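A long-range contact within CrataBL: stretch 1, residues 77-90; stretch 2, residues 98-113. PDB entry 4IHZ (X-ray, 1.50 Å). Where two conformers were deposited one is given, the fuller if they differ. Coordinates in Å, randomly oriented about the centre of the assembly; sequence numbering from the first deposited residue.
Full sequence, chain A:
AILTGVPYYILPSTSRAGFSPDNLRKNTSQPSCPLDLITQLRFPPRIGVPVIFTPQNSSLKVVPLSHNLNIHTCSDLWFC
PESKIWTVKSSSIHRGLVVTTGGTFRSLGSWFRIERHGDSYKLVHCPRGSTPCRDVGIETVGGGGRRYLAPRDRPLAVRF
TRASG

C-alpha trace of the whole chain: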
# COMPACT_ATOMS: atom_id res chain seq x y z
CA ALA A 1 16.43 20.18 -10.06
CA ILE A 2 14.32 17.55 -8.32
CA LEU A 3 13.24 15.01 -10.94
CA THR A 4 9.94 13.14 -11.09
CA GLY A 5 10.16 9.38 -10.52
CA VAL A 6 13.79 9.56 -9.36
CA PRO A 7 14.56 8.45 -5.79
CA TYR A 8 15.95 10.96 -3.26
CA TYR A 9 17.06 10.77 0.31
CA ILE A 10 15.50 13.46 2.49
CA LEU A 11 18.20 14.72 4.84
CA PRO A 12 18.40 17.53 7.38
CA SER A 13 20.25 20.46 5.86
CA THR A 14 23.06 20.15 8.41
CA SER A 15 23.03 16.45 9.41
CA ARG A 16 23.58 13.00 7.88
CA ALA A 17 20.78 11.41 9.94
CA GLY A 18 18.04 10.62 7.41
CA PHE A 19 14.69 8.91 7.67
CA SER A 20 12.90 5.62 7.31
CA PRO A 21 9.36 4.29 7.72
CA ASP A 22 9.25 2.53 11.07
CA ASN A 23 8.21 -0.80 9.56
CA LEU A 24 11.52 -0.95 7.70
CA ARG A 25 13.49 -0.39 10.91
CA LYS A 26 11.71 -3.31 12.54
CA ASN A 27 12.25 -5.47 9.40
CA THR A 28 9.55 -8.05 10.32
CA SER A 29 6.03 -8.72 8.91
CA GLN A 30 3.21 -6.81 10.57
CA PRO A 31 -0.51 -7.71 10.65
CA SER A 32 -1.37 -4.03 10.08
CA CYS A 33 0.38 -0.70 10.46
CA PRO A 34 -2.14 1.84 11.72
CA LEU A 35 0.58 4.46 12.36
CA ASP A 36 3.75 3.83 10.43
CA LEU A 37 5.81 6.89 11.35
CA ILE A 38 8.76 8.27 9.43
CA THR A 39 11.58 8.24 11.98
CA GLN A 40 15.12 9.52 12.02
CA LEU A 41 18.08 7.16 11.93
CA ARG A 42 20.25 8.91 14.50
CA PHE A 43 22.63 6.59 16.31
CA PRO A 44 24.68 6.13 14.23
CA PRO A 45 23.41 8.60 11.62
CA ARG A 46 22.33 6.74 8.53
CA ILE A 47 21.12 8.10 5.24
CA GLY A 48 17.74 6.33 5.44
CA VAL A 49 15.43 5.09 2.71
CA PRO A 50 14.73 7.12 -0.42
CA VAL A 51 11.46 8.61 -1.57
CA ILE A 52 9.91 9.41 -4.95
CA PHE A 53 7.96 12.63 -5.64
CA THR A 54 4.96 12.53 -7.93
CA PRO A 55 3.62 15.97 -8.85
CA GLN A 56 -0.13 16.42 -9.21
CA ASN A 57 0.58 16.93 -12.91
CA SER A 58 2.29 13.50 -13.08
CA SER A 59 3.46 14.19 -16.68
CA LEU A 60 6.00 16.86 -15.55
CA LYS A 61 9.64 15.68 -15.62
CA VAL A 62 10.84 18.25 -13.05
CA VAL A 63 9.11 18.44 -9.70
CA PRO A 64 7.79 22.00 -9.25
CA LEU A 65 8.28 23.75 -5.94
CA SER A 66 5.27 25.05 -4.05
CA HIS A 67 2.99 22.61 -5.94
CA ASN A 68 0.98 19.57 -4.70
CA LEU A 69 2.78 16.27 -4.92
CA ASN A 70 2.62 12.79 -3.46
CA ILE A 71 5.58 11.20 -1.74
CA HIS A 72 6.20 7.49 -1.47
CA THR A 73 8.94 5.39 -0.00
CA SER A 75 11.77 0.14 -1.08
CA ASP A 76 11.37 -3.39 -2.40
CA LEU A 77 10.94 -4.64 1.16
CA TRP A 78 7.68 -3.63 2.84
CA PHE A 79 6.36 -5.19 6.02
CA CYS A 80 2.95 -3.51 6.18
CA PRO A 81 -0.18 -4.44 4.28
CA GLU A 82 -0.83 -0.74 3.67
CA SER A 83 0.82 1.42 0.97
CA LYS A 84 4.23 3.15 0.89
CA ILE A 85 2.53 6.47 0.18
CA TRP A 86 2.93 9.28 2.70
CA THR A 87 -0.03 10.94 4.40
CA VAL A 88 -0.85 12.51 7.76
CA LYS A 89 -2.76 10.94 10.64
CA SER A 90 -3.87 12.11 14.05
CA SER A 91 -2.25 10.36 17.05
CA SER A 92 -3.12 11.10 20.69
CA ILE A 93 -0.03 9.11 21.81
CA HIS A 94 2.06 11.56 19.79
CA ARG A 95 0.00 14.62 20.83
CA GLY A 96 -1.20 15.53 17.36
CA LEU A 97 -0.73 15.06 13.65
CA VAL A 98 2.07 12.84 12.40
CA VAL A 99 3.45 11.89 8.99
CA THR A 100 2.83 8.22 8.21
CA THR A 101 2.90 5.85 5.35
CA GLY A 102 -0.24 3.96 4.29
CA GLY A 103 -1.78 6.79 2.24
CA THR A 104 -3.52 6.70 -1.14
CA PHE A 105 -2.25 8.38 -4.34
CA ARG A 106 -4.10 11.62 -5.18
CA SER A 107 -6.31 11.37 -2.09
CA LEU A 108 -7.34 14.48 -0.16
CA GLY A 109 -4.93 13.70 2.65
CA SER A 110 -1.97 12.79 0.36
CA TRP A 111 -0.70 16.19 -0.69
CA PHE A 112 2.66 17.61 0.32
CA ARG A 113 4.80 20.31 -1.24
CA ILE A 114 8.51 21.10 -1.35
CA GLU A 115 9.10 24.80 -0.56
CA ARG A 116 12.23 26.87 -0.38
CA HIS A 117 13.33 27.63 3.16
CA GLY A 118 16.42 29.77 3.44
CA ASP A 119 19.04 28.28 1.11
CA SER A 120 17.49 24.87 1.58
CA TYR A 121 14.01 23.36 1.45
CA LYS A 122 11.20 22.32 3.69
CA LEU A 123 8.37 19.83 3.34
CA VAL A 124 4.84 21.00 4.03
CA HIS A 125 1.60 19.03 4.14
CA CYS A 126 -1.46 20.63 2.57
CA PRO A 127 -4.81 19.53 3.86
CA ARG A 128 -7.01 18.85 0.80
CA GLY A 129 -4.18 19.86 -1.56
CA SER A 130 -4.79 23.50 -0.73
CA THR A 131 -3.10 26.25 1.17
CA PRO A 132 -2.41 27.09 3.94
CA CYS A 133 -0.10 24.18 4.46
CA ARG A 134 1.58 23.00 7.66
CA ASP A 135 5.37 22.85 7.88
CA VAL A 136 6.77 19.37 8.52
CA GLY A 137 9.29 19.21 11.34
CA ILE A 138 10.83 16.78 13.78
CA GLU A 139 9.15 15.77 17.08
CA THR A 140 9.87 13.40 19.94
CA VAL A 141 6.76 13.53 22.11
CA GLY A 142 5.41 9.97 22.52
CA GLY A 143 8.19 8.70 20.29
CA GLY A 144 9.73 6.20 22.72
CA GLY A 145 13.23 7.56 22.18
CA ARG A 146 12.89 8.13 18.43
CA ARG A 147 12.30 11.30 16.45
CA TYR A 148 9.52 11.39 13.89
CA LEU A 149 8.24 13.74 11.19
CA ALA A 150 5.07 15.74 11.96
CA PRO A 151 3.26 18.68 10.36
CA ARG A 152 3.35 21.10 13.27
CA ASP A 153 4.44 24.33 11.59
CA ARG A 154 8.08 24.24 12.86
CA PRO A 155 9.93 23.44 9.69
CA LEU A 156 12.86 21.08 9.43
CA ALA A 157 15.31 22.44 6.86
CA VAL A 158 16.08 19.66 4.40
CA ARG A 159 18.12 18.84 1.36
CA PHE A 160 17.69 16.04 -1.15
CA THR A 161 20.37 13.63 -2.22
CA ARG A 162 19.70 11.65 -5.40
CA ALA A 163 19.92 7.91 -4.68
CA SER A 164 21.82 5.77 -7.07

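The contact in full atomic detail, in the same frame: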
# COMPACT_ATOMS: atom_id res chain seq x y z
N LEU A 77 11.45 -4.00 -0.05
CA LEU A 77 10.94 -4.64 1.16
C LEU A 77 9.82 -3.76 1.72
O LEU A 77 9.89 -2.53 1.63
CB LEU A 77 12.04 -4.75 2.22
CG LEU A 77 13.15 -5.75 1.94
CD1 LEU A 77 14.19 -5.58 3.06
CD2 LEU A 77 12.52 -7.14 1.91
N TRP A 78 8.75 -4.40 2.17
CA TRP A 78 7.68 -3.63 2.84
C TRP A 78 6.93 -4.60 3.75
O TRP A 78 6.41 -5.60 3.30
CB TRP A 78 6.71 -3.06 1.79
CG TRP A 78 5.90 -1.98 2.34
CD1 TRP A 78 4.55 -1.96 2.54
CD2 TRP A 78 6.40 -0.72 2.79
NE1 TRP A 78 4.17 -0.76 3.10
CE2 TRP A 78 5.28 0.03 3.26
CE3 TRP A 78 7.67 -0.15 2.82
CZ2 TRP A 78 5.41 1.34 3.78
CZ3 TRP A 78 7.79 1.16 3.34
CH2 TRP A 78 6.66 1.89 3.79
N PHE A 79 6.84 -4.24 5.03
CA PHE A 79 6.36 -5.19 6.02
C PHE A 79 4.95 -4.89 6.47
O PHE A 79 4.42 -5.58 7.36
CB PHE A 79 7.30 -5.19 7.21
CG PHE A 79 8.67 -5.68 6.85
CD1 PHE A 79 8.91 -7.07 6.72
CD2 PHE A 79 9.70 -4.78 6.53
CE1 PHE A 79 10.17 -7.56 6.35
CE2 PHE A 79 10.98 -5.28 6.14
CZ PHE A 79 11.20 -6.67 6.06
N CYS A 80 4.32 -3.91 5.84
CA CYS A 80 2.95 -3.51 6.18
C CYS A 80 2.04 -3.95 5.05
O CYS A 80 2.44 -4.01 3.90
CB CYS A 80 2.86 -1.97 6.30
SG CYS A 80 3.78 -1.34 7.70
N PRO A 81 0.76 -4.22 5.37
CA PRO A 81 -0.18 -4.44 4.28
C PRO A 81 -0.55 -3.16 3.56
O PRO A 81 -0.92 -3.21 2.39
CB PRO A 81 -1.44 -4.98 4.97
CG PRO A 81 -1.11 -5.16 6.41
CD PRO A 81 0.21 -4.52 6.70
N GLU A 82 -0.44 -2.03 4.25
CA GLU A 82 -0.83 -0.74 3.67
C GLU A 82 0.26 -0.17 2.72
O GLU A 82 1.37 -0.74 2.62
CB GLU A 82 -1.07 0.27 4.80
CG GLU A 82 -2.15 -0.16 5.81
CD GLU A 82 -1.61 -0.98 7.00
OE1 GLU A 82 -0.48 -1.48 6.94
OE2 GLU A 82 -2.35 -1.13 7.99
N SER A 83 -0.05 0.92 2.03
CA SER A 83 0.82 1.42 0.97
C SER A 83 2.13 2.03 1.53
O SER A 83 2.26 2.30 2.73
CB SER A 83 0.10 2.53 0.23
OG SER A 83 0.13 3.70 1.04
N LYS A 84 3.00 2.39 0.60
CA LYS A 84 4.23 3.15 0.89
C LYS A 84 4.04 4.66 0.76
O LYS A 84 5.02 5.42 0.85
CB LYS A 84 5.30 2.71 -0.11
CG LYS A 84 5.63 1.22 -0.04
CD LYS A 84 6.49 0.84 -1.20
CE LYS A 84 6.77 -0.67 -1.21
NZ LYS A 84 7.37 -0.90 -2.52
N ILE A 85 2.80 5.08 0.52
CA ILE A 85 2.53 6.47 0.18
C ILE A 85 2.36 7.28 1.46
O ILE A 85 1.68 6.88 2.39
CB ILE A 85 1.27 6.52 -0.69
CG1 ILE A 85 1.53 5.74 -2.00
CG2 ILE A 85 0.83 8.02 -0.97
CD1 ILE A 85 0.26 5.25 -2.67
N TRP A 86 3.01 8.45 1.51
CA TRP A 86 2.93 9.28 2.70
C TRP A 86 1.60 10.01 2.86
O TRP A 86 0.96 10.40 1.88
CB TRP A 86 4.06 10.28 2.67
CG TRP A 86 5.43 9.65 2.81
CD1 TRP A 86 5.83 8.34 2.52
CD2 TRP A 86 6.59 10.31 3.32
NE1 TRP A 86 7.18 8.18 2.85
CE2 TRP A 86 7.65 9.38 3.30
CE3 TRP A 86 6.84 11.63 3.78
CZ2 TRP A 86 8.96 9.70 3.76
CZ3 TRP A 86 8.13 11.95 4.20
CH2 TRP A 86 9.17 10.99 4.19
N THR A 87 1.20 10.21 4.10
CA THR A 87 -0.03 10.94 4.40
C THR A 87 0.17 11.50 5.81
O THR A 87 1.29 11.47 6.36
CB THR A 87 -1.26 10.00 4.32
OG1 THR A 87 -2.45 10.74 4.54
CG2 THR A 87 -1.18 8.83 5.32
N VAL A 88 -0.90 12.04 6.38
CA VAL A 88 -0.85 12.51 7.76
C VAL A 88 -1.99 11.90 8.53
O VAL A 88 -3.07 11.77 8.00
CB VAL A 88 -0.91 14.07 7.81
CG1 VAL A 88 -1.29 14.62 9.22
CG2 VAL A 88 0.41 14.63 7.31
N LYS A 89 -1.73 11.51 9.78
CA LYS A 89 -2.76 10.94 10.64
C LYS A 89 -2.71 11.61 11.99
O LYS A 89 -1.67 12.15 12.37
CB LYS A 89 -2.58 9.43 10.81
CG LYS A 89 -2.69 8.64 9.48
CD LYS A 89 -2.59 7.15 9.72
CE LYS A 89 -2.65 6.35 8.43
NZ LYS A 89 -2.77 4.88 8.73
N SER A 90 -3.84 11.59 12.68
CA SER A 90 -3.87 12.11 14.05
C SER A 90 -3.46 11.00 15.01
O SER A 90 -3.83 9.83 14.79
CB SER A 90 -5.28 12.61 14.39
OG SER A 90 -6.20 11.54 14.27
N VAL A 98 0.78 13.48 12.73
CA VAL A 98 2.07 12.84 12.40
C VAL A 98 2.09 12.46 10.94
O VAL A 98 1.04 12.17 10.35
CB VAL A 98 2.36 11.59 13.29
CG1 VAL A 98 2.44 11.98 14.75
CG2 VAL A 98 1.27 10.51 13.15
N VAL A 99 3.27 12.49 10.36
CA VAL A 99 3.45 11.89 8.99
C VAL A 99 3.44 10.40 9.14
O VAL A 99 4.09 9.86 10.03
CB VAL A 99 4.76 12.38 8.36
CG1 VAL A 99 4.93 11.75 6.96
CG2 VAL A 99 4.76 13.90 8.17
N THR A 100 2.75 9.70 8.23
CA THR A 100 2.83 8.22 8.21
C THR A 100 2.87 7.74 6.79
O THR A 100 2.61 8.50 5.86
CB THR A 100 1.64 7.53 8.87
OG1 THR A 100 0.48 7.71 8.04
CG2 THR A 100 1.36 8.12 10.28
N THR A 101 3.14 6.45 6.65
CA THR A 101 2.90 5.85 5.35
C THR A 101 1.44 5.33 5.33
O THR A 101 0.66 5.61 6.22
CB THR A 101 3.89 4.71 5.03
OG1 THR A 101 3.67 3.65 5.97
CG2 THR A 101 5.39 5.19 5.14
N GLY A 102 1.07 4.58 4.30
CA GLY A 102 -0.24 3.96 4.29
C GLY A 102 -1.30 4.85 3.65
O GLY A 102 -2.51 4.54 3.75
N GLY A 103 -0.88 5.91 2.97
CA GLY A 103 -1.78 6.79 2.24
C GLY A 103 -2.26 6.24 0.90
O GLY A 103 -2.04 5.08 0.55
N THR A 104 -2.94 7.10 0.15
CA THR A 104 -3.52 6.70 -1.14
C THR A 104 -3.12 7.77 -2.15
O THR A 104 -3.23 8.97 -1.84
CB THR A 104 -5.05 6.56 -1.00
OG1 THR A 104 -5.33 5.51 -0.05
CG2 THR A 104 -5.69 6.14 -2.32
N PHE A 105 -2.62 7.38 -3.33
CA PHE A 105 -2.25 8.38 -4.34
C PHE A 105 -3.44 9.29 -4.68
O PHE A 105 -4.58 8.82 -4.89
CB PHE A 105 -1.79 7.74 -5.66
CG PHE A 105 -0.34 7.29 -5.70
CD1 PHE A 105 0.68 8.11 -5.25
CD2 PHE A 105 -0.02 6.07 -6.29
CE1 PHE A 105 2.02 7.67 -5.34
CE2 PHE A 105 1.29 5.61 -6.38
CZ PHE A 105 2.33 6.42 -5.91
N ARG A 106 -3.16 10.59 -4.72
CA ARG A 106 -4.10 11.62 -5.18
C ARG A 106 -5.30 11.80 -4.27
O ARG A 106 -6.26 12.49 -4.63
CB ARG A 106 -4.52 11.40 -6.65
CG ARG A 106 -3.39 11.49 -7.66
CD ARG A 106 -3.84 11.13 -9.09
NE ARG A 106 -4.15 9.71 -9.18
CZ ARG A 106 -3.25 8.73 -9.29
NH1 ARG A 106 -1.94 9.00 -9.35
NH2 ARG A 106 -3.65 7.47 -9.35
N SER A 107 -5.25 11.20 -3.08
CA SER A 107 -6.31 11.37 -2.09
C SER A 107 -6.21 12.74 -1.41
O SER A 107 -5.15 13.43 -1.44
CB SER A 107 -6.33 10.23 -1.06
OG SER A 107 -5.31 10.43 -0.11
N LEU A 108 -7.31 13.16 -0.82
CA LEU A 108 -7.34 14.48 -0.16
C LEU A 108 -6.25 14.70 0.86
O LEU A 108 -5.80 15.83 1.04
CB LEU A 108 -8.68 14.73 0.53
CG LEU A 108 -9.85 15.10 -0.35
CD1 LEU A 108 -10.94 15.56 0.61
CD2 LEU A 108 -9.45 16.21 -1.31
N GLY A 109 -5.84 13.61 1.53
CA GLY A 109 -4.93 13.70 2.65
C GLY A 109 -3.49 13.44 2.22
O GLY A 109 -2.61 13.46 3.06
N SER A 110 -3.26 13.27 0.92
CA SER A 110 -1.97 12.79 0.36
C SER A 110 -1.00 13.89 -0.05
O SER A 110 0.13 13.60 -0.46
CB SER A 110 -2.22 11.96 -0.94
OG SER A 110 -2.68 12.79 -2.05
N TRP A 111 -1.45 15.14 -0.02
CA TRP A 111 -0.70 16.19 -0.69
C TRP A 111 0.34 16.87 0.19
O TRP A 111 0.02 17.42 1.28
CB TRP A 111 -1.66 17.24 -1.26
CG TRP A 111 -2.60 16.64 -2.31
CD1 TRP A 111 -3.95 16.48 -2.21
CD2 TRP A 111 -2.22 16.08 -3.59
NE1 TRP A 111 -4.46 15.89 -3.35
CE2 TRP A 111 -3.42 15.64 -4.22
CE3 TRP A 111 -1.00 15.92 -4.26
CZ2 TRP A 111 -3.44 15.05 -5.49
CZ3 TRP A 111 -1.01 15.33 -5.54
CH2 TRP A 111 -2.23 14.90 -6.14
N PHE A 112 1.57 16.84 -0.29
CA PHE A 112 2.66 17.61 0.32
C PHE A 112 3.19 18.58 -0.72
O PHE A 112 2.85 18.49 -1.91
CB PHE A 112 3.79 16.65 0.72
CG PHE A 112 3.41 15.69 1.81
CD1 PHE A 112 3.79 15.94 3.13
CD2 PHE A 112 2.70 14.50 1.51
CE1 PHE A 112 3.47 15.06 4.14
CE2 PHE A 112 2.36 13.60 2.51
CZ PHE A 112 2.75 13.85 3.82
N ARG A 113 4.05 19.50 -0.29
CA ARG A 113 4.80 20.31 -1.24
C ARG A 113 6.21 20.45 -0.74
O ARG A 113 6.47 20.35 0.46
CB ARG A 113 4.20 21.74 -1.38
CG ARG A 113 2.76 21.70 -1.85
CD ARG A 113 2.16 23.11 -1.89
NE ARG A 113 0.77 22.97 -2.28
CZ ARG A 113 -0.02 23.97 -2.63
NH1 ARG A 113 0.45 25.22 -2.63
NH2 ARG A 113 -1.27 23.72 -2.97
O HOH W 1 -2.87 1.88 2.35
O HOH W 2 2.05 1.49 5.55
O HOH W 3 1.79 11.48 -0.56
O HOH W 4 -3.98 9.60 2.03
O HOH W 5 0.21 4.42 8.76
O HOH W 6 -3.18 3.54 6.32

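How do the two backbones pair? Thr-87 to Lys-89 pair antiparallel with Val-98 to Thr-100, and four hydrogen bonds settle the register. Thr-87 N donates to Thr-100 O (2.8 Å) and Thr-100 N returns to Thr-87 O (3.0 Å); two residues on, Lys-89 N reaches Val-98 O (2.9 Å) and Val-98 N reaches Lys-89 O (2.8 Å). Between these rings Val-88 faces Val-99 without a direct bond, as antiparallel alternation requires.

What satisfies the backbone beyond the ladder? Gly-103 N donates to Ile-85 O at 2.8 Å, while Gly-102 N makes only a weak bond to Ser-83 O (3.0 Å, 122°). The Ser-83 hydroxyl works both ways: OG donates to Gly-103 O at 2.6 Å and accepts from Ile-85 N at 3.1 Å. The close approach has a steric price, because a CB on Gly-103 would lie 3.0 Å from Thr-87 CB, a clash.

Where do waters complete the bonding? Water 1 accepts from Ser-83 N and donates to Gly-102 O, and water 2 donates to both Ser-83 O and Thr-101 OG1. From the extended Lys-89 side chain, NZ donates to waters 5 and 6, which in turn donate hydrogen bonds to Thr-101 O and Gly-102 O respectively, so the ammonium group serves these carbonyls indirectly. Thr-101 O also accepts from Thr-100 OG1 (2.8 Å).

Which side chains fill the apolar gaps? Ile-85 lays its methyl over the Phe-105 ring, CD1 sitting 3.6 Å from the ring centroid and nearly on its normal, a CH-pi contact. On the sheet face bearing Val-88 and Val-99, Val-88 CG2 lies 4.3 Å from Phe-112 CZ. Trp-86 packs against Val-99 and Phe-112, among others, with CE3 3.7 Å from Val-99 CG1 and CB 3.7 Å from Phe-112 CE2.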